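PDB 3HUH: virulence protein STM3117, which promotes replication of Salmonella Typhimurium inside host macrophages and may take part in biosynthesis and modification of the cell-wall peptidoglycan. Local coordinates for residues V31-Y41 / I130-I138. Sequence-based numbering, arbitrary orientation.
Sequences VSDISTTIRFY and IRDPDGNLI
The D-P-D-G beta turn of a C-terminal hairpin, Asp132 to Gly135, packs against helix 34-43, and Phe40 has more of its surface covered by the hairpin (80 Å²) than any other residue of the contact. With its CG anti to the backbone N (chi1 176°), the Phe40 ring leaves the helix toward the turn and offers one face to the CA-H of Asp132 and the CD methylene of Pro133, CH-pi contacts in which Asp132 CA and Pro133 CD each stand 3.9 Å from the ring centroid. Ile130 CD1 reaches the edge of the same ring at CZ, 3.8 Å away, while Leu45 also packs on it. One helical turn earlier, Thr36 CG2 lies against the proline ring, 3.8 Å from Pro133 CB.

Such a turn illustrates how one loop can tie the two halves of a VOC fold together: the helix follows strand 21-31 of one four-stranded sheet, whereas the hairpin belongs to the other. The type I turn is shaped from within by Asp132, whose OD1 accepts from Asp134 N, an Asx turn, and from Asn136 N, the two donors arriving on opposite faces of the carboxylate. OD2, the other oxygen, faces the helix, where Tyr41 OH donates to it at 2.9 Å on the anti side, somewhat out of the carboxylate plane, the phenol ring nearly perpendicular to that plane.

Asp134 grips the approach to the helix. Ser32 N donates to its OD1 at 3.0 Å in an almost straight bond (164°) on the syn side, again somewhat out of plane. Two waters hydrogen-bond to Asp134 OD2 and Thr37 OG1, one also accepting from Asp33 N and the other donating weakly to Asp132 OD2. Beside them, Val31 CB rests 3.4 Å from Asp134 OD2. Asp33 itself is the N-cap, its OD2 taking Thr36 N and Thr36 OG1 from opposite faces.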
loop_
_atom_site.group_PDB
_atom_site.type_symbol
_atom_site.label_atom_id
_atom_site.label_comp_id
_atom_site.label_asym_id
_atom_site.label_seq_id
_atom_site.Cartn_x
_atom_site.Cartn_y
_atom_site.Cartn_z
ATOM N N VAL A 31 11.482 2.597 -6.961
ATOM C CA VAL A 31 11.501 3.618 -8.002
ATOM C C VAL A 31 12.827 3.761 -8.744
ATOM O O VAL A 31 13.881 3.359 -8.246
ATOM C CB VAL A 31 11.113 4.988 -7.392
ATOM C CG1 VAL A 31 9.729 4.896 -6.761
ATOM C CG2 VAL A 31 12.136 5.404 -6.346
ATOM N N SER A 32 12.772 4.338 -9.942
ATOM C CA SER A 32 13.988 4.529 -10.728
ATOM C C SER A 32 14.864 5.641 -10.152
ATOM O O SER A 32 16.093 5.522 -10.123
ATOM C CB SER A 32 13.641 4.827 -12.194
ATOM O OG SER A 32 12.889 6.019 -12.332
ATOM N N ASP A 33 14.234 6.712 -9.680
ATOM C CA ASP A 33 14.971 7.835 -9.112
ATOM C C ASP A 33 14.252 8.431 -7.900
ATOM O O ASP A 33 13.223 9.097 -8.034
ATOM C CB ASP A 33 15.167 8.921 -10.170
ATOM C CG ASP A 33 16.106 10.014 -9.706
ATOM O OD1 ASP A 33 17.332 9.773 -9.676
ATOM O OD2 ASP A 33 15.621 11.104 -9.349
ATOM N N ILE A 34 14.807 8.192 -6.719
ATOM C CA ILE A 34 14.214 8.691 -5.491
ATOM C C ILE A 34 14.010 10.210 -5.492
ATOM O O ILE A 34 12.962 10.688 -5.062
ATOM C CB ILE A 34 15.052 8.236 -4.266
ATOM C CG1 ILE A 34 14.779 6.750 -4.001
ATOM C CG2 ILE A 34 14.726 9.090 -3.044
ATOM C CD1 ILE A 34 15.535 6.153 -2.828
ATOM N N SER A 35 14.986 10.968 -5.990
ATOM C CA SER A 35 14.852 12.427 -6.022
ATOM C C SER A 35 13.604 12.867 -6.782
ATOM O O SER A 35 12.851 13.733 -6.326
ATOM C CB SER A 35 16.088 13.073 -6.662
ATOM O OG SER A 35 17.221 12.920 -5.830
ATOM N N THR A 36 13.389 12.263 -7.945
ATOM C CA THR A 36 12.239 12.583 -8.781
ATOM C C THR A 36 10.927 12.199 -8.097
ATOM O O THR A 36 9.939 12.936 -8.158
ATOM C CB THR A 36 12.339 11.857 -10.132
ATOM O OG1 THR A 36 13.569 12.221 -10.776
ATOM C CG2 THR A 36 11.180 12.230 -11.022
ATOM N N THR A 37 10.928 11.040 -7.448
ATOM C CA THR A 37 9.751 10.552 -6.743
ATOM C C THR A 37 9.408 11.486 -5.592
ATOM O O THR A 37 8.242 11.855 -5.401
ATOM C CB THR A 37 10.003 9.124 -6.213
ATOM O OG1 THR A 37 10.095 8.222 -7.321
ATOM C CG2 THR A 37 8.885 8.674 -5.287
ATOM N N ILE A 38 10.424 11.880 -4.832
ATOM C CA ILE A 38 10.216 12.769 -3.699
ATOM C C ILE A 38 9.603 14.089 -4.152
ATOM O O ILE A 38 8.637 14.571 -3.557
ATOM C CB ILE A 38 11.549 13.017 -2.943
ATOM C CG1 ILE A 38 11.928 11.753 -2.151
ATOM C CG2 ILE A 38 11.418 14.232 -2.010
ATOM C CD1 ILE A 38 13.246 11.846 -1.375
ATOM N N ARG A 39 10.153 14.675 -5.210
ATOM C CA ARG A 39 9.620 15.940 -5.704
ATOM C C ARG A 39 8.138 15.843 -6.053
ATOM O O ARG A 39 7.358 16.741 -5.740
ATOM C CB ARG A 39 10.418 16.426 -6.915
ATOM C CG ARG A 39 11.696 17.165 -6.552
ATOM C CD ARG A 39 12.283 17.883 -7.766
ATOM N NE ARG A 39 13.238 18.924 -7.383
ATOM C CZ ARG A 39 14.396 18.701 -6.769
ATOM N NH1 ARG A 39 14.764 17.463 -6.459
ATOM N NH2 ARG A 39 15.190 19.720 -6.467
ATOM N N PHE A 40 7.743 14.745 -6.688
ATOM C CA PHE A 40 6.345 14.552 -7.058
ATOM C C PHE A 40 5.432 14.451 -5.832
ATOM O O PHE A 40 4.447 15.191 -5.718
ATOM C CB PHE A 40 6.185 13.282 -7.901
ATOM C CG PHE A 40 4.753 12.956 -8.236
ATOM C CD1 PHE A 40 4.094 13.627 -9.264
ATOM C CD2 PHE A 40 4.057 11.985 -7.515
ATOM C CE1 PHE A 40 2.761 13.333 -9.571
ATOM C CE2 PHE A 40 2.722 11.681 -7.811
ATOM C CZ PHE A 40 2.072 12.357 -8.844
ATOM N N TYR A 41 5.758 13.550 -4.906
ATOM C CA TYR A 41 4.909 13.383 -3.733
ATOM C C TYR A 41 4.865 14.599 -2.817
ATOM O O TYR A 41 3.833 14.879 -2.201
ATOM C CB TYR A 41 5.296 12.109 -2.962
ATOM C CG TYR A 41 4.810 10.856 -3.664
ATOM C CD1 TYR A 41 5.601 10.208 -4.611
ATOM C CD2 TYR A 41 3.521 10.362 -3.438
ATOM C CE1 TYR A 41 5.126 9.101 -5.320
ATOM C CE2 TYR A 41 3.033 9.259 -4.147
ATOM C CZ TYR A 41 3.837 8.636 -5.086
ATOM O OH TYR A 41 3.338 7.567 -5.801
ATOM N N ILE A 130 -4.260 9.871 -11.237
ATOM C CA ILE A 130 -3.072 10.439 -11.873
ATOM C C ILE A 130 -1.983 9.380 -11.765
ATOM O O ILE A 130 -2.198 8.312 -11.185
ATOM C CB ILE A 130 -2.585 11.746 -11.188
ATOM C CG1 ILE A 130 -2.279 11.494 -9.707
ATOM C CG2 ILE A 130 -3.635 12.838 -11.348
ATOM C CD1 ILE A 130 -1.725 12.694 -8.978
ATOM N N ARG A 131 -0.821 9.656 -12.337
ATOM C CA ARG A 131 0.281 8.712 -12.264
ATOM C C ARG A 131 1.513 9.394 -11.717
ATOM O O ARG A 131 1.736 10.582 -11.966
ATOM C CB ARG A 131 0.605 8.134 -13.640
ATOM C CG ARG A 131 -0.428 7.147 -14.138
ATOM C CD ARG A 131 0.021 6.439 -15.399
ATOM N NE ARG A 131 -1.074 5.649 -15.952
ATOM C CZ ARG A 131 -1.534 4.522 -15.420
ATOM N NH1 ARG A 131 -0.986 4.028 -14.316
ATOM N NH2 ARG A 131 -2.563 3.900 -15.982
ATOM N N ASP A 132 2.315 8.652 -10.962
ATOM C CA ASP A 132 3.532 9.235 -10.431
ATOM C C ASP A 132 4.635 9.070 -11.478
ATOM O O ASP A 132 4.394 8.519 -12.552
ATOM C CB ASP A 132 3.891 8.624 -9.058
ATOM C CG ASP A 132 4.482 7.224 -9.138
ATOM O OD1 ASP A 132 4.569 6.627 -10.230
ATOM O OD2 ASP A 132 4.870 6.719 -8.062
ATOM N N PRO A 133 5.850 9.558 -11.194
ATOM C CA PRO A 133 6.954 9.450 -12.158
ATOM C C PRO A 133 7.275 8.075 -12.728
ATOM O O PRO A 133 7.787 7.968 -13.852
ATOM C CB PRO A 133 8.127 10.043 -11.390
ATOM C CG PRO A 133 7.474 11.103 -10.580
ATOM C CD PRO A 133 6.256 10.378 -10.039
ATOM N N ASP A 134 6.969 7.025 -11.971
ATOM C CA ASP A 134 7.263 5.669 -12.419
ATOM C C ASP A 134 6.076 4.966 -13.061
ATOM O O ASP A 134 6.197 3.837 -13.519
ATOM C CB ASP A 134 7.798 4.842 -11.247
ATOM C CG ASP A 134 9.174 5.301 -10.792
ATOM O OD1 ASP A 134 10.185 4.789 -11.322
ATOM O OD2 ASP A 134 9.246 6.194 -9.919
ATOM N N GLY A 135 4.927 5.634 -13.098
ATOM C CA GLY A 135 3.759 5.028 -13.706
ATOM C C GLY A 135 2.786 4.403 -12.722
ATOM O O GLY A 135 1.782 3.814 -13.130
ATOM N N ASN A 136 3.080 4.505 -11.428
ATOM C CA ASN A 136 2.174 3.959 -10.427
ATOM C C ASN A 136 0.855 4.715 -10.557
ATOM O O ASN A 136 0.843 5.921 -10.838
ATOM C CB ASN A 136 2.729 4.161 -9.014
ATOM C CG ASN A 136 4.022 3.395 -8.772
ATOM O OD1 ASN A 136 4.996 3.948 -8.261
ATOM N ND2 ASN A 136 4.031 2.123 -9.128
ATOM N N LEU A 137 -0.254 4.010 -10.372
ATOM C CA LEU A 137 -1.559 4.654 -10.454
ATOM C C LEU A 137 -1.908 5.198 -9.076
ATOM O O LEU A 137 -1.893 4.460 -8.081
ATOM C CB LEU A 137 -2.626 3.658 -10.906
ATOM C CG LEU A 137 -4.028 4.250 -11.102
ATOM C CD1 LEU A 137 -4.019 5.255 -12.254
ATOM C CD2 LEU A 137 -5.011 3.129 -11.375
ATOM N N ILE A 138 -2.204 6.491 -9.020
ATOM C CA ILE A 138 -2.558 7.133 -7.763
ATOM C C ILE A 138 -3.993 7.633 -7.844
ATOM O O ILE A 138 -4.325 8.475 -8.675
ATOM C CB ILE A 138 -1.622 8.320 -7.459
ATOM C CG1 ILE A 138 -0.161 7.849 -7.471
ATOM C CG2 ILE A 138 -1.991 8.938 -6.119
ATOM C CD1 ILE A 138 0.153 6.720 -6.501
HETATM O O HOH W 1 11.513 7.648 -9.916
HETATM O O HOH W 2 7.564 7.592 -8.453
#